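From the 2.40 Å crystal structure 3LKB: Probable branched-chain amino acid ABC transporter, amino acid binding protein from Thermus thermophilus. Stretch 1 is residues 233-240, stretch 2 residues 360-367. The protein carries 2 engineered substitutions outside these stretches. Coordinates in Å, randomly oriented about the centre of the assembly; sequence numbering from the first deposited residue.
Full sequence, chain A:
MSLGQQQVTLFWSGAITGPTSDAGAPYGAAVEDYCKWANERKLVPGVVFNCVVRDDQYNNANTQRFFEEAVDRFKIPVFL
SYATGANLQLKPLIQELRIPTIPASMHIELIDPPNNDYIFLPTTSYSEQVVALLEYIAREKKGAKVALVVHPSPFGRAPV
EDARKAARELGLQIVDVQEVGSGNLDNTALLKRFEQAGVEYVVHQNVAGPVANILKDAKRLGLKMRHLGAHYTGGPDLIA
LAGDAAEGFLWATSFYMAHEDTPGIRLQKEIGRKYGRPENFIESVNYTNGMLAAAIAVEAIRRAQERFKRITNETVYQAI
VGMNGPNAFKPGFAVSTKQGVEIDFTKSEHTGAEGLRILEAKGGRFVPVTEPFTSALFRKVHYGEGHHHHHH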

# COMPACT_ATOMS: atom_id res chain seq x y z
N THR A 233 -6.61 -15.32 -1.79
CA THR A 233 -7.10 -14.99 -3.12
C THR A 233 -8.43 -14.26 -3.13
O THR A 233 -8.77 -13.64 -4.14
CB THR A 233 -7.30 -16.26 -4.00
OG1 THR A 233 -8.29 -17.10 -3.38
CG2 THR A 233 -5.99 -17.04 -4.14
N GLY A 234 -9.21 -14.32 -2.05
CA GLY A 234 -10.62 -13.94 -2.18
C GLY A 234 -11.14 -12.89 -1.23
O GLY A 234 -10.38 -12.08 -0.71
N GLY A 235 -12.46 -12.98 -0.96
CA GLY A 235 -13.22 -12.02 -0.20
C GLY A 235 -13.52 -10.78 -1.02
O GLY A 235 -13.27 -10.72 -2.24
N PRO A 236 -13.99 -9.73 -0.32
CA PRO A 236 -14.36 -8.46 -0.93
C PRO A 236 -13.25 -7.78 -1.69
O PRO A 236 -13.53 -7.07 -2.63
CB PRO A 236 -14.78 -7.61 0.29
CG PRO A 236 -15.27 -8.57 1.24
CD PRO A 236 -14.32 -9.75 1.12
N ASP A 237 -12.01 -8.02 -1.29
CA ASP A 237 -10.86 -7.59 -2.09
C ASP A 237 -10.89 -8.13 -3.52
O ASP A 237 -10.74 -7.35 -4.47
CB ASP A 237 -9.55 -7.97 -1.41
CG ASP A 237 -9.67 -7.96 0.11
OD1 ASP A 237 -9.29 -6.89 0.64
OD2 ASP A 237 -10.24 -8.98 0.73
N LEU A 238 -11.07 -9.44 -3.71
CA LEU A 238 -11.13 -9.96 -5.07
C LEU A 238 -12.29 -9.35 -5.85
O LEU A 238 -12.15 -8.98 -7.02
CB LEU A 238 -11.23 -11.49 -5.09
CG LEU A 238 -10.94 -12.26 -6.40
CD1 LEU A 238 -10.58 -13.70 -6.15
CD2 LEU A 238 -12.20 -12.37 -7.12
N ILE A 239 -13.44 -9.22 -5.23
CA ILE A 239 -14.59 -8.64 -5.92
C ILE A 239 -14.31 -7.21 -6.37
O ILE A 239 -14.63 -6.81 -7.48
CB ILE A 239 -15.87 -8.67 -5.03
CG1 ILE A 239 -16.17 -10.12 -4.56
CG2 ILE A 239 -17.04 -7.89 -5.69
CD1 ILE A 239 -16.42 -11.16 -5.71
N ALA A 240 -13.68 -6.44 -5.51
CA ALA A 240 -13.39 -5.07 -5.84
C ALA A 240 -12.44 -4.95 -7.05
O ALA A 240 -12.56 -4.00 -7.85
CB ALA A 240 -12.76 -4.35 -4.61
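Stretch 2, residues 360-367: EAKGGRFV

Stretch 2 is a β-hairpin that lies on the start of a helix through a small, mostly nonpolar packing contact in which side chains also rest on backbone, with 249 Å² buried over both sides and no hydrogen bond crossing between them. The hairpin is defined by its backbone pairing: Glu-360 N to Val-367 O and Val-367 N to Glu-360 O are both 2.8 Å, and Lys-362 N to Arg-365 O is also 2.8 Å. A type I' turn from Lys-362 to Arg-365 reverses the chain, with Gly-363 and Gly-364 at positive phi (43° and 93°).

Direction follows from the CA register. Gly-235, the N-cap, is nearest Phe-366 (6.4 Å between CA atoms), and Ile-239, one helical turn on, is nearest Gly-364 (6.2 Å between CA atoms); the second strand therefore leaves the turn running back toward the helix start.

The CA-to-CB bond of Ile-239 (chi1 m, chi2 m) points toward the hairpin, and the residue makes three of the five contacts. Its CD1 lies 4.0 Å from Ala-361 CB and 4.0 Å from Phe-366 CE2, while its CG2 comes within 3.6 Å of Gly-364 O. The CA-to-CB bond of Phe-366 (chi1 m) points toward stretch 1, and its ring lies by the loop before the helix, where CE2 comes within 3.3 Å of Gly-235 N and 4.2 Å of Gly-234 C. Lys-362 and Arg-365 direct their CA-to-CB bonds away, consistent with strand alternation.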

# COMPACT_ATOMS: atom_id res chain seq x y z
N GLU A 360 -18.73 -19.42 -2.48
CA GLU A 360 -18.84 -19.12 -3.88
C GLU A 360 -19.23 -17.66 -4.03
O GLU A 360 -20.14 -17.19 -3.33
CB GLU A 360 -19.91 -19.99 -4.54
CG GLU A 360 -20.07 -19.65 -6.04
CD GLU A 360 -21.06 -20.50 -6.81
OE1 GLU A 360 -21.76 -21.36 -6.24
OE2 GLU A 360 -21.16 -20.28 -8.02
N ALA A 361 -18.56 -16.95 -4.93
CA ALA A 361 -18.90 -15.54 -5.22
C ALA A 361 -20.22 -15.48 -6.02
O ALA A 361 -20.31 -16.05 -7.14
CB ALA A 361 -17.78 -14.89 -6.05
N LYS A 362 -21.25 -14.85 -5.44
CA LYS A 362 -22.57 -14.72 -6.12
C LYS A 362 -23.09 -13.29 -6.03
O LYS A 362 -23.22 -12.74 -4.95
CB LYS A 362 -23.60 -15.67 -5.56
CG LYS A 362 -23.07 -16.99 -5.08
CD LYS A 362 -23.78 -18.18 -5.70
CE LYS A 362 -24.68 -18.84 -4.72
NZ LYS A 362 -24.48 -20.32 -4.75
N GLY A 363 -23.32 -12.67 -7.19
CA GLY A 363 -23.69 -11.26 -7.26
C GLY A 363 -22.91 -10.37 -6.33
O GLY A 363 -23.50 -9.54 -5.63
N GLY A 364 -21.58 -10.55 -6.30
CA GLY A 364 -20.69 -9.60 -5.63
C GLY A 364 -20.34 -9.89 -4.18
O GLY A 364 -19.66 -9.10 -3.50
N ARG A 365 -20.80 -11.04 -3.71
CA ARG A 365 -20.59 -11.40 -2.33
C ARG A 365 -20.23 -12.89 -2.25
O ARG A 365 -20.87 -13.75 -2.92
CB ARG A 365 -21.87 -11.05 -1.55
CG ARG A 365 -22.03 -11.77 -0.20
CD ARG A 365 -23.51 -11.85 0.23
NE ARG A 365 -23.94 -10.53 0.65
CZ ARG A 365 -25.12 -10.21 1.17
NH1 ARG A 365 -26.07 -11.14 1.33
NH2 ARG A 365 -25.33 -8.95 1.53
N PHE A 366 -19.23 -13.21 -1.43
CA PHE A 366 -18.98 -14.64 -1.12
C PHE A 366 -20.01 -15.35 -0.21
O PHE A 366 -20.20 -14.97 0.92
CB PHE A 366 -17.56 -14.83 -0.59
CG PHE A 366 -16.54 -14.81 -1.67
CD1 PHE A 366 -16.30 -15.97 -2.44
CD2 PHE A 366 -15.86 -13.63 -1.99
CE1 PHE A 366 -15.38 -15.96 -3.48
CE2 PHE A 366 -14.90 -13.64 -3.02
CZ PHE A 366 -14.67 -14.81 -3.79
N VAL A 367 -20.66 -16.39 -0.73
CA VAL A 367 -21.74 -17.09 -0.06
C VAL A 367 -21.22 -18.48 0.31
O VAL A 367 -20.66 -19.17 -0.52
CB VAL A 367 -22.91 -17.32 -1.05
CG1 VAL A 367 -23.93 -18.24 -0.45
CG2 VAL A 367 -23.53 -15.98 -1.48